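Local structure of DegV family protein (Streptococcus agalactiae, 3LUP) at residues Glu159-Val164 / Lys222-Asp227; Lys215-Ile220 / Gly275-Gly280. The protein binds a fatty acid such as elaidic acid and may take part in lipid transport or fatty acid metabolism, although its physiological role is not established. All coordinates share one frame; numbering follows the deposited sequence.

Interaction 1. Residues Glu159-Val164 / Lys222-Asp227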
loop_
_atom_site.group_PDB
_atom_site.type_symbol
_atom_site.label_atom_id
_atom_site.label_comp_id
_atom_site.label_asym_id
_atom_site.label_seq_id
_atom_site.Cartn_x
_atom_site.Cartn_y
_atom_site.Cartn_z
ATOM N N GLU A 159 -8.860 -5.323 1.015
ATOM C CA GLU A 159 -9.281 -4.586 2.191
ATOM C C GLU A 159 -8.033 -4.229 2.960
ATOM O O GLU A 159 -7.064 -4.995 2.954
ATOM C CB GLU A 159 -10.162 -5.460 3.090
ATOM C CG GLU A 159 -11.470 -5.970 2.448
ATOM C CD GLU A 159 -12.512 -4.865 2.164
ATOM O OE1 GLU A 159 -12.556 -3.826 2.888
ATOM O OE2 GLU A 159 -13.299 -5.055 1.209
ATOM N N GLY A 160 -8.056 -3.088 3.639
ATOM C CA GLY A 160 -6.933 -2.657 4.452
ATOM C C GLY A 160 -7.440 -1.984 5.707
ATOM O O GLY A 160 -8.052 -0.922 5.636
ATOM N N PHE A 161 -7.197 -2.614 6.854
ATOM C CA PHE A 161 -7.634 -2.100 8.147
ATOM C C PHE A 161 -6.432 -1.764 9.030
ATOM O O PHE A 161 -5.429 -2.455 8.988
ATOM C CB PHE A 161 -8.549 -3.120 8.819
ATOM C CG PHE A 161 -9.945 -3.161 8.234
ATOM C CD1 PHE A 161 -11.037 -2.657 8.959
ATOM C CD2 PHE A 161 -10.173 -3.681 6.964
ATOM C CE1 PHE A 161 -12.329 -2.670 8.427
ATOM C CE2 PHE A 161 -11.475 -3.708 6.427
ATOM C CZ PHE A 161 -12.554 -3.196 7.164
ATOM N N ILE A 162 -6.546 -0.703 9.825
ATOM C CA ILE A 162 -5.411 -0.150 10.566
ATOM C C ILE A 162 -5.802 0.278 11.964
ATOM O O ILE A 162 -6.889 0.795 12.185
ATOM C CB ILE A 162 -4.819 1.128 9.884
ATOM C CG1 ILE A 162 -4.903 1.058 8.349
ATOM C CG2 ILE A 162 -3.385 1.403 10.375
ATOM C CD1 ILE A 162 -5.057 2.437 7.697
ATOM N N VAL A 163 -4.899 0.076 12.907
ATOM C CA VAL A 163 -5.045 0.654 14.226
ATOM C C VAL A 163 -3.726 1.313 14.541
ATOM O O VAL A 163 -2.683 0.659 14.538
ATOM C CB VAL A 163 -5.395 -0.386 15.303
ATOM C CG1 VAL A 163 -5.240 0.218 16.713
ATOM C CG2 VAL A 163 -6.801 -0.913 15.076
ATOM N N VAL A 164 -3.771 2.615 14.781
ATOM C CA VAL A 164 -2.548 3.369 14.960
ATOM C C VAL A 164 -2.275 3.624 16.440
ATOM O O VAL A 164 -3.174 3.505 17.291
ATOM C CB VAL A 164 -2.520 4.680 14.110
ATOM C CG1 VAL A 164 -2.728 4.358 12.648
ATOM C CG2 VAL A 164 -3.548 5.693 14.600
ATOM N N LYS A 222 -12.116 -12.194 9.605
ATOM C CA LYS A 222 -12.916 -13.389 9.452
ATOM C C LYS A 222 -14.142 -13.084 8.608
ATOM O O LYS A 222 -14.579 -13.932 7.804
ATOM C CB LYS A 222 -13.322 -13.940 10.818
ATOM C CG LYS A 222 -13.720 -15.414 10.824
ATOM C CD LYS A 222 -13.944 -15.923 12.256
ATOM C CE LYS A 222 -13.838 -17.475 12.335
ATOM N NZ LYS A 222 -14.113 -18.041 13.709
ATOM N N GLU A 223 -14.683 -11.874 8.794
ATOM C CA GLU A 223 -15.833 -11.404 8.024
ATOM C C GLU A 223 -15.445 -11.171 6.583
ATOM O O GLU A 223 -16.086 -11.687 5.658
ATOM C CB GLU A 223 -16.366 -10.100 8.588
ATOM C CG GLU A 223 -17.084 -10.250 9.908
ATOM C CD GLU A 223 -17.885 -9.003 10.268
ATOM O OE1 GLU A 223 -17.867 -8.026 9.465
ATOM O OE2 GLU A 223 -18.535 -9.015 11.347
HETATM N N MSE A 224 -14.382 -10.391 6.411
HETATM C CA MSE A 224 -13.921 -9.971 5.102
HETATM C C MSE A 224 -13.509 -11.132 4.190
HETATM O O MSE A 224 -13.695 -11.056 2.974
HETATM C CB MSE A 224 -12.782 -8.953 5.258
HETATM C CG MSE A 224 -13.209 -7.715 6.042
HETATM SE SE MSE A 224 -14.485 -6.542 5.093
HETATM C CE MSE A 224 -15.876 -6.398 6.460
ATOM N N THR A 225 -12.963 -12.198 4.778
ATOM C CA THR A 225 -12.411 -13.311 4.002
ATOM C C THR A 225 -13.398 -14.443 3.792
ATOM O O THR A 225 -13.058 -15.477 3.219
ATOM C CB THR A 225 -11.119 -13.869 4.636
ATOM O OG1 THR A 225 -11.402 -14.372 5.950
ATOM C CG2 THR A 225 -10.063 -12.791 4.720
ATOM N N ALA A 226 -14.630 -14.237 4.241
ATOM C CA ALA A 226 -15.677 -15.265 4.153
ATOM C C ALA A 226 -16.062 -15.622 2.724
ATOM O O ALA A 226 -16.576 -16.707 2.482
ATOM C CB ALA A 226 -16.905 -14.821 4.918
ATOM N N ASP A 227 -15.813 -14.712 1.786
ATOM C CA ASP A 227 -16.293 -14.883 0.414
ATOM C C ASP A 227 -15.296 -15.486 -0.595
ATOM O O ASP A 227 -15.599 -15.573 -1.782
ATOM C CB ASP A 227 -16.943 -13.593 -0.124
ATOM C CG ASP A 227 -15.981 -12.427 -0.193
ATOM O OD1 ASP A 227 -14.873 -12.523 0.371
ATOM O OD2 ASP A 227 -16.344 -11.406 -0.812
#

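Interaction 2. Residues Lys215-Ile220 / Gly275-Gly280. With ELA (Elaidic acid), chain B.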
loop_
_atom_site.group_PDB
_atom_site.type_symbol
_atom_site.label_atom_id
_atom_site.label_comp_id
_atom_site.label_asym_id
_atom_site.label_seq_id
_atom_site.Cartn_x
_atom_site.Cartn_y
_atom_site.Cartn_z
ATOM N N LYS A 215 -8.565 -7.436 18.886
ATOM C CA LYS A 215 -9.546 -8.513 18.827
ATOM C C LYS A 215 -10.556 -8.222 17.728
ATOM O O LYS A 215 -10.869 -9.094 16.902
ATOM C CB LYS A 215 -10.268 -8.679 20.166
ATOM C CG LYS A 215 -9.416 -9.279 21.297
ATOM C CD LYS A 215 -10.269 -10.024 22.326
ATOM C CE LYS A 215 -10.927 -9.072 23.327
ATOM N NZ LYS A 215 -12.241 -9.607 23.799
ATOM N N ARG A 216 -11.032 -6.979 17.701
ATOM C CA ARG A 216 -11.905 -6.507 16.637
ATOM C C ARG A 216 -11.288 -6.641 15.223
ATOM O O ARG A 216 -11.984 -7.007 14.287
ATOM C CB ARG A 216 -12.358 -5.078 16.928
ATOM C CG ARG A 216 -13.525 -4.609 16.088
ATOM C CD ARG A 216 -14.900 -5.188 16.530
ATOM N NE ARG A 216 -15.839 -5.044 15.415
ATOM C CZ ARG A 216 -16.068 -5.976 14.487
ATOM N NH1 ARG A 216 -15.466 -7.161 14.551
ATOM N NH2 ARG A 216 -16.916 -5.734 13.494
ATOM N N LEU A 217 -9.994 -6.368 15.067
ATOM C CA LEU A 217 -9.311 -6.609 13.788
ATOM C C LEU A 217 -9.393 -8.077 13.325
ATOM O O LEU A 217 -9.743 -8.357 12.168
ATOM C CB LEU A 217 -7.841 -6.177 13.858
ATOM C CG LEU A 217 -7.470 -4.692 13.791
ATOM C CD1 LEU A 217 -5.984 -4.571 14.003
ATOM C CD2 LEU A 217 -7.890 -4.024 12.464
ATOM N N ALA A 218 -9.073 -9.002 14.235
ATOM C CA ALA A 218 -9.190 -10.437 13.953
ATOM C C ALA A 218 -10.602 -10.826 13.536
ATOM O O ALA A 218 -10.774 -11.592 12.596
ATOM C CB ALA A 218 -8.751 -11.256 15.123
ATOM N N GLU A 219 -11.615 -10.291 14.210
ATOM C CA GLU A 219 -12.997 -10.574 13.823
ATOM C C GLU A 219 -13.323 -10.049 12.426
ATOM O O GLU A 219 -14.037 -10.708 11.656
ATOM C CB GLU A 219 -13.977 -10.022 14.850
ATOM C CG GLU A 219 -14.040 -10.849 16.129
ATOM C CD GLU A 219 -14.613 -10.074 17.307
ATOM O OE1 GLU A 219 -15.312 -9.055 17.078
ATOM O OE2 GLU A 219 -14.363 -10.479 18.468
ATOM N N ILE A 220 -12.767 -8.884 12.098
ATOM C CA ILE A 220 -13.013 -8.234 10.815
ATOM C C ILE A 220 -12.413 -9.038 9.673
ATOM O O ILE A 220 -13.046 -9.197 8.630
ATOM C CB ILE A 220 -12.481 -6.788 10.795
ATOM C CG1 ILE A 220 -13.339 -5.893 11.693
ATOM C CG2 ILE A 220 -12.523 -6.237 9.395
ATOM C CD1 ILE A 220 -12.810 -4.494 11.886
ATOM N N GLY A 275 4.498 2.493 15.978
ATOM C CA GLY A 275 3.545 1.735 16.773
ATOM C C GLY A 275 2.257 1.339 16.054
ATOM O O GLY A 275 1.351 0.792 16.695
ATOM N N ALA A 276 2.146 1.614 14.745
ATOM C CA ALA A 276 0.942 1.248 13.989
ATOM C C ALA A 276 0.889 -0.251 13.669
ATOM O O ALA A 276 1.936 -0.889 13.525
ATOM C CB ALA A 276 0.851 2.042 12.733
ATOM N N VAL A 277 -0.329 -0.803 13.590
ATOM C CA VAL A 277 -0.570 -2.187 13.131
ATOM C C VAL A 277 -1.764 -2.193 12.176
ATOM O O VAL A 277 -2.718 -1.421 12.345
ATOM C CB VAL A 277 -0.769 -3.202 14.316
ATOM C CG1 VAL A 277 -2.176 -3.141 14.860
ATOM C CG2 VAL A 277 -0.460 -4.628 13.886
ATOM N N ALA A 278 -1.694 -3.044 11.156
ATOM C CA ALA A 278 -2.704 -3.088 10.101
ATOM C C ALA A 278 -2.824 -4.495 9.573
ATOM O O ALA A 278 -1.962 -5.334 9.824
ATOM C CB ALA A 278 -2.329 -2.164 8.972
ATOM N N PHE A 279 -3.893 -4.765 8.839
ATOM C CA PHE A 279 -3.877 -5.926 7.969
ATOM C C PHE A 279 -4.296 -5.518 6.559
ATOM O O PHE A 279 -4.953 -4.489 6.365
ATOM C CB PHE A 279 -4.718 -7.100 8.515
ATOM C CG PHE A 279 -6.209 -6.888 8.434
ATOM C CD1 PHE A 279 -6.928 -6.512 9.566
ATOM C CD2 PHE A 279 -6.887 -7.087 7.249
ATOM C CE1 PHE A 279 -8.308 -6.319 9.515
ATOM C CE2 PHE A 279 -8.260 -6.899 7.178
ATOM C CZ PHE A 279 -8.980 -6.512 8.319
ATOM N N GLY A 280 -3.895 -6.325 5.581
ATOM C CA GLY A 280 -4.392 -6.188 4.224
ATOM C C GLY A 280 -4.672 -7.570 3.678
ATOM O O GLY A 280 -3.882 -8.500 3.923
HETATM C CA ELA B . 1.870 12.629 -1.623
HETATM C C ELA B . 2.014 14.138 -1.402
HETATM O O ELA B . 2.264 14.649 -0.270
HETATM C C3 ELA B . 3.139 11.834 -1.323
HETATM C C4 ELA B . 3.033 10.406 -1.848
HETATM C C5 ELA B . 3.248 9.349 -0.747
HETATM C C6 ELA B . 1.948 9.057 0.016
HETATM C C7 ELA B . 2.070 8.325 1.347
HETATM C C8 ELA B . 0.687 8.179 1.992
HETATM C C9 ELA B . 0.549 6.857 2.735
HETATM C C10 ELA B . -0.581 6.588 3.657
HETATM C C11 ELA B . -0.415 5.566 4.764
HETATM C C12 ELA B . -1.572 4.577 4.830
HETATM C C13 ELA B . -1.184 3.167 4.416
HETATM C C14 ELA B . -1.987 2.090 5.132
HETATM C C15 ELA B . -1.471 0.699 4.734
HETATM C C16 ELA B . -2.401 -0.447 5.138
HETATM C C17 ELA B . -2.920 -1.192 3.913
HETATM C C18 ELA B . -3.034 -2.693 4.148
HETATM O OXT ELA B . 1.859 14.906 -2.380
#

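Interaction 1. Residues Glu159-Val164 / Lys222-Asp227
Met224, present as selenomethionine, sets its SE against the side chains of both Glu159 and Phe161 and is the one residue of 222-227 that touches strand 159-163. Its CG stands beside the backbone N (chi1 -59°), and a second bend at chi2 (-70°) brings SE round toward the strand. Glu159 is folded too, bent at chi2, and crosses the Met224 side chain at about a right angle. Met224 SE lies 3.9 Å from Glu159 CD and 4.0 Å from Glu159 OE1, a van der Waals contact with the carboxylate end. On Phe161 the nearest atom is CE2, 4.3 Å from Met224 SE. From Met224 SE to the centroid of the Phe161 ring is 5.3 Å, 62° off the ring normal, an oblique Met-aromatic contact. Here the last turn of helix 210-224 packs on the mixed sheet of this DegV-family protein, and the 122 Å² buried marks a small, partly buried interface without hydrogen bonds across it. The edge of the Phe161 ring also receives Glu159 CB in its plane, so the two strand residues meet each other. Phe161 packs further on Tyr204, edge-to-face, and on Ile220 of the same helix, whereas Gly160, between Glu159 and Phe161 in the strand, touches the elaidic acid.

Interaction 2. Residues Lys215-Ile220 / Gly275-Gly280
Val277 opens the contact from the strand side: its CG1 meets Leu217 CD1 at 4.2 Å, the two side chains sliding past each other in opposite directions. The CB of the next residue, Ala278, points away from the helix, and this methyl packs on Ile162 of strand 159-163. Phe279 then returns to the helix side and has the largest share of the buried area. With chi1 at 72°, its CG lies between the backbone N and the carbonyl carbon, and from there the ring meets two helix residues one turn apart. Leu217 places CD2 3.8 Å from Phe279 CE1 and 3.9 Å from Phe279 CD1, while the backbone Leu217 O approaches Phe279 CE1 at 3.6 Å, obliquely to the ring. Ile220 comes in at the ring edge, in plane, with CG2 3.7 Å from Phe279 CZ, and its side chain crosses that of Phe279 at about a right angle. On the opposite side of the strand lies the fatty acid, whose C18 is 3.4 Å from Phe279 O and 3.8 Å from Gly280 CA. Strand 277-280 and helix 215-220 run parallel within 3°, their axes 10.0 Å apart, as expected for a helix layered on a sheet. Leu217 and Ile220 also reach Phe161 of strand 159-163 and Val192 of strand 192-195, Leu217 and Ala218 touch helix 240-252, and Arg216 bridges to Glu205 on strand 201-205.

In the fold
Both interactions pack helix 210-224 on the same face of the mixed sheet, through neighbouring antiparallel strands: interaction 1 on 159-163, interaction 2 on 277-283. Their centres are about 7 Å apart, and the strands are joined by probable backbone hydrogen bonds, Val163 N to Val277 O at 2.7 Å and Phe161 O to Phe279 N at 2.8 Å. The Phe161 and Phe279 rings meet with planes about 10° apart, linking the two contacts by side chains as well. Interaction 2 is wholly buried and aliphatic-aromatic; interaction 1, at the helix end, is smaller, partly exposed and includes a carboxylate. The elaidic acid tail touches both strands on the sheet face away from this helix.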